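Local coordinates for 3-hydroxyadipyl-CoA dehydrogenase (Escherichia coli, PDB 3MOG), which oxidises (3S)-3-hydroxyadipyl-CoA to 3-oxoadipyl-CoA with NAD+ as the acceptor, a step in the breakdown of phenylacetate, at residues I11-M16 / A38-R43; I20-A25 / H49-S54. All blocks are in the same frame, centred on the assembly; numbering follows the deposited sequence.

Both contacts involve helices 15-26 and 38-57 of the NAD-binding domain. In contact 1 the turn leading into helix 15-26 does the touching; in contact 2 the helix itself does. Contact 1 sits at their N-terminal ends, where the glycine-rich turn meets helix 38-57. Contact 2 lies farther along both helices, with its centre about 13 Å from the centre of contact 1. The chemistry differs with place. Contact 1 is small and partly buried, and no hydrogen bond crosses it; a serine hydroxyl meets a methyl group. Contact 2 has a buried glutamate and leucine and an exposed arginine, and a salt bridge spans it. Turn and helix of the Rossmann fold thus meet helix 38-57 in succession.

Contact 1: residues I11-M16 / A38-R43; sequences IGSGTM and AEALTR
Ser13 of the turn 11-16 meets Ala40 in the first turn of helix 38-57. The serine OG lies 3.5 Å from Ala40 CB, a van der Waals touch between a hydroxyl oxygen and a methyl group. Both CB atoms point toward the opposite segment. Beside this pair, Ser13 CB is 4.4 Å from Leu41 CD2. The main chains come close here too, with 5.9 Å between Ser13 CA and Leu41 CA. No hydrogen bond links the two segments.

The polar partner of the serine lies just outside them: Ser13 OG is hydrogen-bonded to Asp35 OD2. At chi1 64° this oxygen sits between the backbone N and the carbonyl carbon, which sets it both against the Ala40 methyl and within bonding distance of Asp35. Ala40 CB also touches Asp35, and Ala40 N is hydrogen-bonded to Ser37 OG. The buried Leu41 side chain touches Leu33 of strand 31-34.

A backbone hydrogen bond ties Gly12 of the turn to Tyr34, next to Asp35. Gly12 has phi/psi of 122/144°, where a side chain would jam against Ile11 O. Gly14 is the N-cap residue of helix 15-26. Gly12, Gly14 and Gly17 fit the GxGxxG pattern, and the strand-turn-helix layout is consistent with the dinucleotide-binding turn of a Rossmann fold, as expected for an NAD-dependent dehydrogenase.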
# COMPACT_ATOMS: atom_id res chain seq x y z
N ILE C 11 4.19 -1.29 -38.11
CA ILE C 11 3.38 -2.48 -37.88
C ILE C 11 2.07 -2.12 -37.20
O ILE C 11 2.07 -1.66 -36.05
CB ILE C 11 4.11 -3.53 -37.04
CG1 ILE C 11 5.44 -3.90 -37.67
CG2 ILE C 11 3.22 -4.78 -36.84
CD1 ILE C 11 6.17 -5.02 -36.94
N GLY C 12 0.97 -2.32 -37.90
CA GLY C 12 -0.35 -2.01 -37.37
C GLY C 12 -1.05 -1.03 -38.27
O GLY C 12 -0.41 -0.13 -38.82
N SER C 13 -2.37 -1.18 -38.41
CA SER C 13 -3.18 -0.36 -39.30
C SER C 13 -4.21 0.50 -38.56
O SER C 13 -5.06 1.13 -39.19
CB SER C 13 -3.90 -1.26 -40.32
OG SER C 13 -4.81 -2.13 -39.67
N GLY C 14 -4.13 0.53 -37.22
CA GLY C 14 -4.99 1.39 -36.41
C GLY C 14 -4.64 2.87 -36.52
O GLY C 14 -3.82 3.25 -37.36
N THR C 15 -5.25 3.70 -35.67
CA THR C 15 -5.04 5.16 -35.73
C THR C 15 -3.57 5.52 -35.61
O THR C 15 -3.07 6.34 -36.38
CB THR C 15 -5.80 5.94 -34.62
OG1 THR C 15 -7.08 5.35 -34.39
CG2 THR C 15 -5.99 7.39 -35.04
N MET C 16 -2.89 4.92 -34.64
CA MET C 16 -1.49 5.24 -34.38
C MET C 16 -0.58 4.77 -35.52
O MET C 16 0.20 5.56 -36.02
CB MET C 16 -1.02 4.79 -32.99
CG MET C 16 -1.64 5.59 -31.79
SD MET C 16 -1.72 7.40 -32.00
CE MET C 16 0.02 7.80 -31.88
N ALA C 38 -5.45 -7.53 -45.41
CA ALA C 38 -5.30 -6.63 -46.56
C ALA C 38 -6.42 -5.59 -46.66
O ALA C 38 -6.19 -4.49 -47.19
CB ALA C 38 -5.18 -7.44 -47.86
N GLU C 39 -7.60 -5.94 -46.16
CA GLU C 39 -8.75 -5.03 -46.07
C GLU C 39 -8.43 -3.89 -45.11
O GLU C 39 -8.75 -2.73 -45.38
CB GLU C 39 -10.01 -5.75 -45.55
CG GLU C 39 -10.30 -7.11 -46.16
CD GLU C 39 -10.91 -8.09 -45.16
OE1 GLU C 39 -11.96 -7.77 -44.55
OE2 GLU C 39 -10.32 -9.17 -44.97
N ALA C 40 -7.83 -4.25 -43.97
CA ALA C 40 -7.47 -3.30 -42.92
C ALA C 40 -6.48 -2.28 -43.48
O ALA C 40 -6.67 -1.07 -43.31
CB ALA C 40 -6.90 -4.01 -41.72
N LEU C 41 -5.46 -2.76 -44.19
CA LEU C 41 -4.48 -1.90 -44.86
C LEU C 41 -5.10 -0.91 -45.84
O LEU C 41 -4.75 0.27 -45.84
CB LEU C 41 -3.41 -2.74 -45.56
CG LEU C 41 -2.43 -3.47 -44.64
CD1 LEU C 41 -1.54 -4.38 -45.45
CD2 LEU C 41 -1.60 -2.45 -43.86
N THR C 42 -6.05 -1.40 -46.64
CA THR C 42 -6.77 -0.59 -47.64
C THR C 42 -7.56 0.53 -46.98
O THR C 42 -7.53 1.66 -47.45
CB THR C 42 -7.70 -1.48 -48.51
OG1 THR C 42 -7.00 -2.65 -48.92
CG2 THR C 42 -8.17 -0.72 -49.76
N ARG C 43 -8.26 0.22 -45.88
CA ARG C 43 -9.01 1.21 -45.10
C ARG C 43 -8.11 2.28 -44.48
O ARG C 43 -8.40 3.48 -44.57
CB ARG C 43 -9.84 0.52 -44.01
CG ARG C 43 -10.98 -0.33 -44.56
CD ARG C 43 -11.55 -1.27 -43.51
NE ARG C 43 -12.36 -0.58 -42.50
CZ ARG C 43 -13.35 -1.14 -41.81
NH1 ARG C 43 -13.67 -2.42 -42.00
NH2 ARG C 43 -14.03 -0.43 -40.92

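Contact 2: residues I20-A25 / H49-S54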
# COMPACT_ATOMS: atom_id res chain seq x y z
N ILE C 20 1.45 7.25 -37.84
CA ILE C 20 2.91 7.19 -37.83
C ILE C 20 3.45 7.03 -39.26
O ILE C 20 4.42 7.71 -39.65
CB ILE C 20 3.44 6.11 -36.84
CG1 ILE C 20 3.19 6.55 -35.39
CG2 ILE C 20 4.95 5.85 -37.05
CD1 ILE C 20 3.07 5.37 -34.36
N ALA C 21 2.79 6.16 -40.03
CA ALA C 21 3.11 5.92 -41.44
C ALA C 21 3.04 7.21 -42.26
O ALA C 21 3.93 7.49 -43.07
CB ALA C 21 2.18 4.83 -42.03
N GLU C 22 1.99 8.00 -42.03
CA GLU C 22 1.80 9.30 -42.67
C GLU C 22 2.96 10.26 -42.42
O GLU C 22 3.45 10.90 -43.35
CB GLU C 22 0.48 9.93 -42.22
CG GLU C 22 0.17 11.29 -42.86
CD GLU C 22 -1.08 11.93 -42.28
OE1 GLU C 22 -1.16 13.17 -42.29
OE2 GLU C 22 -1.99 11.19 -41.82
N VAL C 23 3.44 10.31 -41.17
CA VAL C 23 4.57 11.17 -40.79
C VAL C 23 5.84 10.74 -41.49
O VAL C 23 6.54 11.58 -42.08
CB VAL C 23 4.80 11.16 -39.26
CG1 VAL C 23 6.10 11.88 -38.89
CG2 VAL C 23 3.61 11.79 -38.54
N ALA C 24 6.13 9.44 -41.44
CA ALA C 24 7.34 8.90 -42.06
C ALA C 24 7.33 9.10 -43.58
O ALA C 24 8.31 9.60 -44.13
CB ALA C 24 7.57 7.43 -41.66
N ALA C 25 6.22 8.77 -44.24
CA ALA C 25 6.12 8.94 -45.71
C ALA C 25 6.12 10.41 -46.14
O ALA C 25 6.67 10.74 -47.19
CB ALA C 25 4.91 8.23 -46.26
N HIS C 49 -5.00 8.89 -47.50
CA HIS C 49 -5.37 9.53 -48.76
C HIS C 49 -6.36 10.67 -48.52
O HIS C 49 -6.11 11.81 -48.93
CB HIS C 49 -5.96 8.50 -49.74
CG HIS C 49 -4.95 7.82 -50.61
ND1 HIS C 49 -4.85 8.06 -51.97
CD2 HIS C 49 -3.99 6.91 -50.33
CE1 HIS C 49 -3.88 7.33 -52.48
NE2 HIS C 49 -3.34 6.62 -51.50
N ALA C 50 -7.45 10.37 -47.82
CA ALA C 50 -8.53 11.32 -47.52
C ALA C 50 -8.12 12.51 -46.68
O ALA C 50 -8.56 13.63 -46.94
CB ALA C 50 -9.68 10.60 -46.85
N ARG C 51 -7.27 12.27 -45.68
CA ARG C 51 -6.83 13.35 -44.79
C ARG C 51 -5.84 14.29 -45.48
O ARG C 51 -5.95 15.51 -45.33
CB ARG C 51 -6.25 12.79 -43.49
CG ARG C 51 -7.27 12.06 -42.63
CD ARG C 51 -6.75 11.78 -41.24
NE ARG C 51 -5.44 11.13 -41.23
CZ ARG C 51 -5.24 9.81 -41.17
NH1 ARG C 51 -6.27 8.97 -41.14
NH2 ARG C 51 -4.00 9.33 -41.15
N LEU C 52 -4.89 13.72 -46.23
CA LEU C 52 -3.91 14.52 -46.96
C LEU C 52 -4.51 15.32 -48.12
O LEU C 52 -4.08 16.44 -48.40
CB LEU C 52 -2.77 13.65 -47.49
CG LEU C 52 -1.82 13.01 -46.48
CD1 LEU C 52 -0.84 12.19 -47.26
CD2 LEU C 52 -1.08 14.03 -45.62
N ASN C 53 -5.50 14.73 -48.80
CA ASN C 53 -6.18 15.39 -49.91
C ASN C 53 -7.00 16.59 -49.47
O ASN C 53 -7.07 17.60 -50.20
CB ASN C 53 -7.03 14.42 -50.72
CG ASN C 53 -6.24 13.76 -51.84
OD1 ASN C 53 -5.98 12.56 -51.81
ND2 ASN C 53 -5.84 14.55 -52.83
N SER C 54 -7.58 16.50 -48.28
CA SER C 54 -8.32 17.63 -47.72
C SER C 54 -7.38 18.76 -47.28
O SER C 54 -7.77 19.93 -47.30
CB SER C 54 -9.24 17.19 -46.58
OG SER C 54 -8.55 17.17 -45.34
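Two helices of the Rossmann-type NAD-binding domain, 15-26 and 38-57, are bridged here by a salt bridge flanked by a leucine. Glu22 on the first faces Arg51 and Leu52 on the second, and Glu22 CA and Leu52 CA are 8.8 Å apart. Arg51 NH2 donates to Glu22 OE2 at 2.8 Å, with an N-H...O angle of 160°. Glu22 OE2 approaches the guanidinium edge-on, only slightly off its plane, and NH2 meets the oxygen nearly along its C-O axis. The two flat groups are 26° from coplanar. Glu22 spans the gap with CG anti to its backbone N (chi1 -179°) and an extended chain beyond. Arg51 bends at chi3 to meet it.

The other oxygen, Glu22 OE1, packs 3.4 Å from Leu52 CD2. Leu52 also touches Thr69 and Leu70 of helix 63-71, while Glu22 rests on Pro148. With an alanine in place of Glu22, Arg51 would probably lose its mate across the helices and be free to turn, and Leu52 CD2 would lose part of its cover.

The carboxylate thus has a polar and an apolar neighbour. The nearby guanidinium would be expected to stabilise its negative charge although Glu22 is buried.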